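Local coordinates for methyltransferase domain-containing protein (Pyrococcus horikoshii, PDB 1VE3), which binds S-adenosylmethionine and is probably a methyltransferase, though its substrate and precise reaction are unknown, at residues 27-32 with 57-62; 198-203 with 207-212; 212-215 with 219-222. All coordinates share one frame; numbering follows the deposited sequence.

Interaction 1 (27-32 with 57-62); sequences TLEPLL and EDYGFE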
loop_
_atom_site.group_PDB
_atom_site.type_symbol
_atom_site.label_atom_id
_atom_site.label_comp_id
_atom_site.label_asym_id
_atom_site.label_seq_id
_atom_site.Cartn_x
_atom_site.Cartn_y
_atom_site.Cartn_z
ATOM N N THR A 27 -6.073 5.315 1.068
ATOM C CA THR A 27 -7.360 5.478 0.412
ATOM C C THR A 27 -8.360 6.070 1.407
ATOM O O THR A 27 -9.115 6.981 1.076
ATOM C CB THR A 27 -7.896 4.130 -0.130
ATOM O OG1 THR A 27 -7.111 3.723 -1.258
ATOM C CG2 THR A 27 -9.352 4.260 -0.559
ATOM N N LEU A 28 -8.340 5.565 2.635
ATOM C CA LEU A 28 -9.256 6.037 3.671
ATOM C C LEU A 28 -8.807 7.302 4.396
ATOM O O LEU A 28 -9.640 8.102 4.811
ATOM C CB LEU A 28 -9.507 4.926 4.699
ATOM C CG LEU A 28 -10.233 3.695 4.154
ATOM C CD1 LEU A 28 -10.445 2.674 5.262
ATOM C CD2 LEU A 28 -11.572 4.126 3.569
ATOM N N GLU A 29 -7.498 7.477 4.544
ATOM C CA GLU A 29 -6.932 8.633 5.238
ATOM C C GLU A 29 -7.636 9.972 4.983
ATOM O O GLU A 29 -8.088 10.629 5.921
ATOM C CB GLU A 29 -5.449 8.777 4.891
ATOM C CG GLU A 29 -4.744 9.855 5.689
ATOM C CD GLU A 29 -3.322 10.080 5.227
ATOM O OE1 GLU A 29 -2.590 9.081 5.042
ATOM O OE2 GLU A 29 -2.933 11.257 5.054
ATOM N N PRO A 30 -7.737 10.395 3.713
ATOM C CA PRO A 30 -8.394 11.666 3.393
ATOM C C PRO A 30 -9.871 11.713 3.792
ATOM O O PRO A 30 -10.388 12.757 4.190
ATOM C CB PRO A 30 -8.191 11.782 1.887
ATOM C CG PRO A 30 -8.206 10.353 1.443
ATOM C CD PRO A 30 -7.334 9.693 2.482
ATOM N N LEU A 31 -10.548 10.576 3.687
ATOM C CA LEU A 31 -11.957 10.505 4.042
ATOM C C LEU A 31 -12.143 10.582 5.556
ATOM O O LEU A 31 -13.102 11.179 6.043
ATOM C CB LEU A 31 -12.558 9.207 3.501
ATOM C CG LEU A 31 -12.349 8.971 2.002
ATOM C CD1 LEU A 31 -13.048 7.693 1.587
ATOM C CD2 LEU A 31 -12.897 10.155 1.211
ATOM N N LEU A 32 -11.217 9.981 6.298
ATOM C CA LEU A 32 -11.289 9.984 7.753
ATOM C C LEU A 32 -11.051 11.374 8.326
ATOM O O LEU A 32 -11.611 11.735 9.362
ATOM C CB LEU A 32 -10.275 8.997 8.338
ATOM C CG LEU A 32 -10.568 7.509 8.111
ATOM C CD1 LEU A 32 -9.476 6.661 8.750
ATOM C CD2 LEU A 32 -11.924 7.154 8.699
ATOM N N GLU A 57 -3.073 8.479 15.598
ATOM C CA GLU A 57 -2.190 8.971 16.646
ATOM C C GLU A 57 -1.267 10.070 16.121
ATOM O O GLU A 57 -0.954 11.016 16.841
ATOM C CB GLU A 57 -1.339 7.834 17.207
ATOM C CG GLU A 57 -0.311 8.304 18.226
ATOM C CD GLU A 57 0.750 7.263 18.502
ATOM O OE1 GLU A 57 1.424 6.836 17.541
ATOM O OE2 GLU A 57 0.916 6.873 19.677
ATOM N N ASP A 58 -0.832 9.949 14.870
ATOM C CA ASP A 58 0.056 10.950 14.283
ATOM C C ASP A 58 -0.695 12.222 13.918
ATOM O O ASP A 58 -0.092 13.279 13.731
ATOM C CB ASP A 58 0.751 10.396 13.036
ATOM C CG ASP A 58 1.525 9.125 13.317
ATOM O OD1 ASP A 58 2.001 8.955 14.462
ATOM O OD2 ASP A 58 1.668 8.302 12.387
ATOM N N TYR A 59 -2.015 12.115 13.804
ATOM C CA TYR A 59 -2.844 13.264 13.471
ATOM C C TYR A 59 -3.295 13.982 14.738
ATOM O O TYR A 59 -4.115 14.900 14.690
ATOM C CB TYR A 59 -4.055 12.819 12.654
ATOM C CG TYR A 59 -3.820 12.835 11.163
ATOM C CD1 TYR A 59 -3.755 14.039 10.463
ATOM C CD2 TYR A 59 -3.668 11.651 10.449
ATOM C CE1 TYR A 59 -3.550 14.064 9.089
ATOM C CE2 TYR A 59 -3.462 11.661 9.074
ATOM C CZ TYR A 59 -3.406 12.871 8.398
ATOM O OH TYR A 59 -3.224 12.886 7.030
ATOM N N GLY A 60 -2.754 13.550 15.871
ATOM C CA GLY A 60 -3.094 14.174 17.134
ATOM C C GLY A 60 -4.340 13.641 17.816
ATOM O O GLY A 60 -5.138 14.418 18.333
ATOM N N PHE A 61 -4.513 12.323 17.814
ATOM C CA PHE A 61 -5.662 11.698 18.462
ATOM C C PHE A 61 -5.188 10.784 19.582
ATOM O O PHE A 61 -4.095 10.222 19.516
ATOM C CB PHE A 61 -6.462 10.869 17.456
ATOM C CG PHE A 61 -7.338 11.679 16.553
ATOM C CD1 PHE A 61 -8.601 12.083 16.969
ATOM C CD2 PHE A 61 -6.905 12.038 15.282
ATOM C CE1 PHE A 61 -9.421 12.829 16.135
ATOM C CE2 PHE A 61 -7.716 12.784 14.438
ATOM C CZ PHE A 61 -8.980 13.183 14.865
ATOM N N GLU A 62 -6.010 10.648 20.617
ATOM C CA GLU A 62 -5.701 9.772 21.742
ATOM C C GLU A 62 -6.333 8.445 21.323
ATOM O O GLU A 62 -7.562 8.315 21.306
ATOM C CB GLU A 62 -6.352 10.309 23.018
ATOM C CG GLU A 62 -6.044 9.498 24.262
ATOM C CD GLU A 62 -6.707 10.061 25.502
ATOM O OE1 GLU A 62 -6.571 9.445 26.580
ATOM O OE2 GLU A 62 -7.363 11.119 25.397
#
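Glu29 reaches from helix 19-34 to the phenol of Tyr59, a residue just past the end of helix 51-58. From CB its side chain sets out with CG anti to the backbone N (chi1 -173°) and stays extended, which carries the carboxylate well clear of the helix backbone. CG comes 3.6 Å from Tyr59 OH. CD lies 3.3 Å from the same Tyr59 OH. At the tip OE2 accepts the hydrogen bond from Tyr59 OH at 2.6 Å. The carboxylate oxygen sits at the ring edge, in the ring plane, whereas the hydroxyl meets OE2 from above the carboxylate plane, 46° out of it. Both helices belong to the Rossmann-like methyltransferase fold, and Gly60, with its positive phi, is the C-prime residue of the Schellman motif that ends helix 51-58 and turns the chain toward strand 62-67. An alanine in place of Glu29 would remove the acceptor, and the Tyr59 hydroxyl would probably be left without this partner on helix 19-34. Farther along, the Tyr59 ring makes a cation-pi contact with Arg188 of the second subunit, and Leu55 of helix 51-58 packs against Glu29.

Interaction 2 (198-203 with 207-212); sequences GVELLA and FTKEAE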
loop_
_atom_site.group_PDB
_atom_site.type_symbol
_atom_site.label_atom_id
_atom_site.label_comp_id
_atom_site.label_asym_id
_atom_site.label_seq_id
_atom_site.Cartn_x
_atom_site.Cartn_y
_atom_site.Cartn_z
ATOM N N GLY A 198 -28.463 -4.435 4.536
ATOM C CA GLY A 198 -28.527 -5.166 5.788
ATOM C C GLY A 198 -27.771 -4.451 6.895
ATOM O O GLY A 198 -28.229 -4.377 8.038
ATOM N N VAL A 199 -26.601 -3.920 6.552
ATOM C CA VAL A 199 -25.779 -3.207 7.514
ATOM C C VAL A 199 -26.525 -1.988 8.045
ATOM O O VAL A 199 -26.645 -1.795 9.253
ATOM C CB VAL A 199 -24.446 -2.743 6.875
ATOM C CG1 VAL A 199 -23.658 -1.883 7.866
ATOM C CG2 VAL A 199 -23.625 -3.969 6.449
ATOM N N GLU A 200 -27.038 -1.177 7.127
ATOM C CA GLU A 200 -27.757 0.039 7.487
ATOM C C GLU A 200 -29.015 -0.214 8.305
ATOM O O GLU A 200 -29.338 0.573 9.191
ATOM C CB GLU A 200 -28.113 0.829 6.233
ATOM C CG GLU A 200 -27.290 2.109 6.090
ATOM C CD GLU A 200 -26.901 2.410 4.652
ATOM O OE1 GLU A 200 -27.810 2.465 3.789
ATOM O OE2 GLU A 200 -25.683 2.598 4.411
ATOM N N LEU A 201 -29.860 -1.120 8.000
ATOM C CA LEU A 201 -30.981 -1.612 8.849
ATOM C C LEU A 201 -30.653 -1.811 10.363
ATOM O O LEU A 201 -31.398 -1.405 11.245
ATOM C CB LEU A 201 -31.490 -2.925 8.251
ATOM C CG LEU A 201 -32.773 -3.417 8.926
ATOM C CD1 LEU A 201 -33.865 -2.348 8.953
ATOM C CD2 LEU A 201 -33.382 -4.634 8.227
ATOM N N LEU A 202 -29.499 -2.460 10.602
ATOM C CA LEU A 202 -29.159 -2.738 11.984
ATOM C C LEU A 202 -28.660 -1.416 12.508
ATOM O O LEU A 202 -28.870 -1.115 13.684
ATOM C CB LEU A 202 -28.127 -3.820 12.060
ATOM C CG LEU A 202 -28.604 -5.254 11.783
ATOM C CD1 LEU A 202 -27.451 -6.237 11.984
ATOM C CD2 LEU A 202 -29.746 -5.604 12.727
ATOM N N ALA A 203 -27.980 -0.638 11.674
ATOM C CA ALA A 203 -27.451 0.644 12.115
ATOM C C ALA A 203 -28.588 1.582 12.534
ATOM O O ALA A 203 -28.465 2.308 13.522
ATOM C CB ALA A 203 -26.620 1.290 10.997
ATOM N N PHE A 207 -28.208 4.328 15.396
ATOM C CA PHE A 207 -27.643 5.590 14.925
ATOM C C PHE A 207 -28.420 6.281 13.819
ATOM O O PHE A 207 -29.287 5.683 13.182
ATOM C CB PHE A 207 -26.227 5.391 14.371
ATOM C CG PHE A 207 -25.364 4.454 15.162
ATOM C CD1 PHE A 207 -25.351 3.093 14.876
ATOM C CD2 PHE A 207 -24.514 4.940 16.151
ATOM C CE1 PHE A 207 -24.495 2.227 15.560
ATOM C CE2 PHE A 207 -23.662 4.091 16.839
ATOM C CZ PHE A 207 -23.650 2.735 16.549
ATOM N N THR A 208 -28.092 7.550 13.600
ATOM C CA THR A 208 -28.654 8.338 12.521
ATOM C C THR A 208 -27.400 8.603 11.685
ATOM O O THR A 208 -26.314 8.786 12.240
ATOM C CB THR A 208 -29.237 9.668 13.030
ATOM O OG1 THR A 208 -28.226 10.431 13.716
ATOM C CG2 THR A 208 -30.367 9.390 14.001
ATOM N N LYS A 209 -27.509 8.589 10.362
ATOM C CA LYS A 209 -26.299 8.820 9.585
ATOM C C LYS A 209 -25.994 10.277 9.282
ATOM O O LYS A 209 -26.848 11.044 8.820
ATOM C CB LYS A 209 -26.308 8.007 8.282
ATOM C CG LYS A 209 -27.345 8.389 7.277
ATOM C CD LYS A 209 -26.956 7.873 5.893
ATOM C CE LYS A 209 -26.742 6.363 5.882
ATOM N NZ LYS A 209 -26.523 5.842 4.500
ATOM N N GLU A 210 -24.750 10.638 9.578
ATOM C CA GLU A 210 -24.227 11.981 9.357
ATOM C C GLU A 210 -23.823 12.143 7.889
ATOM O O GLU A 210 -24.215 13.104 7.238
ATOM C CB GLU A 210 -23.004 12.224 10.256
ATOM C CG GLU A 210 -22.448 13.645 10.208
ATOM C CD GLU A 210 -21.256 13.845 11.137
ATOM O OE1 GLU A 210 -21.329 13.410 12.300
ATOM O OE2 GLU A 210 -20.245 14.445 10.709
ATOM N N ALA A 211 -23.047 11.191 7.373
ATOM C CA ALA A 211 -22.588 11.244 5.988
ATOM C C ALA A 211 -22.283 9.849 5.444
ATOM O O ALA A 211 -22.273 8.871 6.189
ATOM C CB ALA A 211 -21.346 12.116 5.893
ATOM N N GLU A 212 -22.024 9.771 4.141
ATOM C CA GLU A 212 -21.711 8.501 3.503
ATOM C C GLU A 212 -20.907 8.724 2.229
ATOM O O GLU A 212 -21.288 9.525 1.377
ATOM C CB GLU A 212 -22.999 7.750 3.182
ATOM C CG GLU A 212 -22.781 6.304 2.799
ATOM C CD GLU A 212 -24.018 5.462 3.032
ATOM O OE1 GLU A 212 -25.005 5.613 2.280
ATOM O OE2 GLU A 212 -24.002 4.652 3.985
#
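The turn from helix 196-203 into edge strand 207-215 is pinned at its base by one backbone hydrogen bond, from Phe207 N to Ala203 O (2.8 Å). The same carbonyl oxygen lies 3.5 Å from Phe207 CD1. With CG anti to the carbonyl carbon (chi1 -41°), the ring is brought beside the helix end, where Ala203 CB lies 4.5 Å from Phe207 CD1, a loose apolar contact; beyond the two segments it stacks on Phe138. The short segments run at 121° to one another, so helix and strand diverge from the turn and, farther from it, long polar side chains span the gap. This strand is the outermost one of the C-terminal beta hairpin that completes the seven-stranded methyltransferase sheet, and a classic beta bulge, Glu210 and Ala211 opposite Val223, lies within it. Beyond the bulge Glu212 joins a salt-bridge network: Lys209 NZ lies 2.7 Å from Glu212 OE1 and 3.4 Å from Glu200 OE2. Glu200 and Glu212 approach from opposite directions, their carboxylate planes 33° apart, and Glu200 OE2 stands 2.7 Å from Glu212 OE2. Lys196 forms salt bridges with both carboxylates and, with Lys209, would probably offset their charge.

Interaction 3 (212-215 with 219-222); sequences EEKV and SYLT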
loop_
_atom_site.group_PDB
_atom_site.type_symbol
_atom_site.label_atom_id
_atom_site.label_comp_id
_atom_site.label_asym_id
_atom_site.label_seq_id
_atom_site.Cartn_x
_atom_site.Cartn_y
_atom_site.Cartn_z
ATOM N N GLU A 212 -22.024 9.771 4.141
ATOM C CA GLU A 212 -21.711 8.501 3.503
ATOM C C GLU A 212 -20.907 8.724 2.229
ATOM O O GLU A 212 -21.288 9.525 1.377
ATOM C CB GLU A 212 -22.999 7.750 3.182
ATOM C CG GLU A 212 -22.781 6.304 2.799
ATOM C CD GLU A 212 -24.018 5.462 3.032
ATOM O OE1 GLU A 212 -25.005 5.613 2.280
ATOM O OE2 GLU A 212 -24.002 4.652 3.985
ATOM N N GLU A 213 -19.786 8.017 2.111
ATOM C CA GLU A 213 -18.918 8.138 0.947
ATOM C C GLU A 213 -18.814 6.792 0.239
ATOM O O GLU A 213 -18.547 5.770 0.877
ATOM C CB GLU A 213 -17.511 8.562 1.371
ATOM C CG GLU A 213 -17.405 9.853 2.176
ATOM C CD GLU A 213 -17.391 11.110 1.312
ATOM O OE1 GLU A 213 -17.050 11.019 0.112
ATOM O OE2 GLU A 213 -17.701 12.194 1.848
ATOM N N LYS A 214 -19.014 6.787 -1.076
ATOM C CA LYS A 214 -18.898 5.551 -1.835
ATOM C C LYS A 214 -17.432 5.380 -2.224
ATOM O O LYS A 214 -16.822 6.287 -2.781
ATOM C CB LYS A 214 -19.774 5.595 -3.084
ATOM C CG LYS A 214 -19.900 4.245 -3.778
ATOM C CD LYS A 214 -21.112 4.201 -4.699
ATOM C CE LYS A 214 -21.392 2.780 -5.165
ATOM N NZ LYS A 214 -22.624 2.700 -5.998
ATOM N N VAL A 215 -16.871 4.216 -1.916
ATOM C CA VAL A 215 -15.471 3.925 -2.208
ATOM C C VAL A 215 -15.368 2.742 -3.160
ATOM O O VAL A 215 -15.905 1.668 -2.896
ATOM C CB VAL A 215 -14.695 3.595 -0.910
ATOM C CG1 VAL A 215 -13.220 3.355 -1.223
ATOM C CG2 VAL A 215 -14.855 4.731 0.095
ATOM N N SER A 219 -17.841 -0.322 -2.043
ATOM C CA SER A 219 -17.450 -0.125 -0.652
ATOM C C SER A 219 -17.974 1.209 -0.147
ATOM O O SER A 219 -18.172 2.148 -0.927
ATOM C CB SER A 219 -15.930 -0.197 -0.511
ATOM O OG SER A 219 -15.486 -1.517 -0.746
ATOM N N TYR A 220 -18.201 1.291 1.161
ATOM C CA TYR A 220 -18.746 2.510 1.758
ATOM C C TYR A 220 -18.124 2.943 3.064
ATOM O O TYR A 220 -17.812 2.119 3.925
ATOM C CB TYR A 220 -20.242 2.340 2.008
ATOM C CG TYR A 220 -21.021 2.013 0.771
ATOM C CD1 TYR A 220 -21.511 3.022 -0.057
ATOM C CD2 TYR A 220 -21.219 0.691 0.394
ATOM C CE1 TYR A 220 -22.176 2.715 -1.230
ATOM C CE2 TYR A 220 -21.876 0.375 -0.772
ATOM C CZ TYR A 220 -22.352 1.387 -1.582
ATOM O OH TYR A 220 -22.993 1.057 -2.749
ATOM N N LEU A 221 -17.942 4.253 3.207
ATOM C CA LEU A 221 -17.433 4.835 4.434
ATOM C C LEU A 221 -18.654 5.560 4.967
ATOM O O LEU A 221 -19.165 6.465 4.312
ATOM C CB LEU A 221 -16.325 5.850 4.170
ATOM C CG LEU A 221 -15.865 6.527 5.457
ATOM C CD1 LEU A 221 -14.959 5.588 6.227
ATOM C CD2 LEU A 221 -15.145 7.816 5.134
ATOM N N THR A 222 -19.135 5.155 6.138
ATOM C CA THR A 222 -20.318 5.786 6.716
ATOM C C THR A 222 -20.038 6.465 8.050
ATOM O O THR A 222 -19.313 5.932 8.885
ATOM C CB THR A 222 -21.444 4.759 6.931
ATOM O OG1 THR A 222 -21.756 4.124 5.686
ATOM C CG2 THR A 222 -22.690 5.457 7.457
HETATM O O HOH W 1 -14.675 -1.506 -3.421
#
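Lys214 and Tyr220 lie side by side and point the same way, as a non-hydrogen-bonded pair of the antiparallel hairpin formed by strands 207-215 and 219-226. Extended throughout, with CG anti to the backbone N (chi1 -169°), the lysine chain runs along the phenol: CG is 3.7 Å from Tyr220 CE1, and CE is 3.4 Å from Tyr220 OH. Lys196 adds a cation-pi contact to the same ring. Glu212 and Thr222 are likewise aligned on this face, and Thr222 OG1 donates to Glu212 OE2 (2.9 Å), which takes it on its anti lone pair; Glu212 OE1 is held by Lys209 and Lys196. Val215 and Leu221 turn to the other face, where Val215 CG2 meets Leu221 CB at 4.5 Å. Glu213 and Leu221 exchange paired backbone bonds, Glu213 N to Leu221 O and Leu221 N to Glu213 O, each 2.8 Å. At the turn end the bond from Ser219 N to Val215 O is bent (136° at the hydrogen), and a water 2.8 Å from Ser219 OG also bonds Val215 O weakly. Val215 and Leu221 thus give helix 19-34 an apolar patch, with the polar ends of Glu213 (to Tyr35 and Lys34) and Ser219 (to Thr143) on the same face.

Interactions 2 and 3 share Glu212 and lie on strand 207-215, their centres 11 Å apart; the carboxylate that meets the helix-side network in 198-203 with 207-212 also accepts the threonine bond of the hairpin. Interaction 1 is linked to interaction 3 through helix 19-34, whose Leu31 CB lies 3.4 Å from Leu221 CD2, with Thr27 CG2 4.0 Å from Val215 CG1. Interactions 1 and 2 do not touch, and their nearest atoms are about 8 Å apart. The bound S-adenosylmethionine lies about 12 Å from the Glu29 side chain and about 11 Å from that of Leu221, so neither side chain touches it.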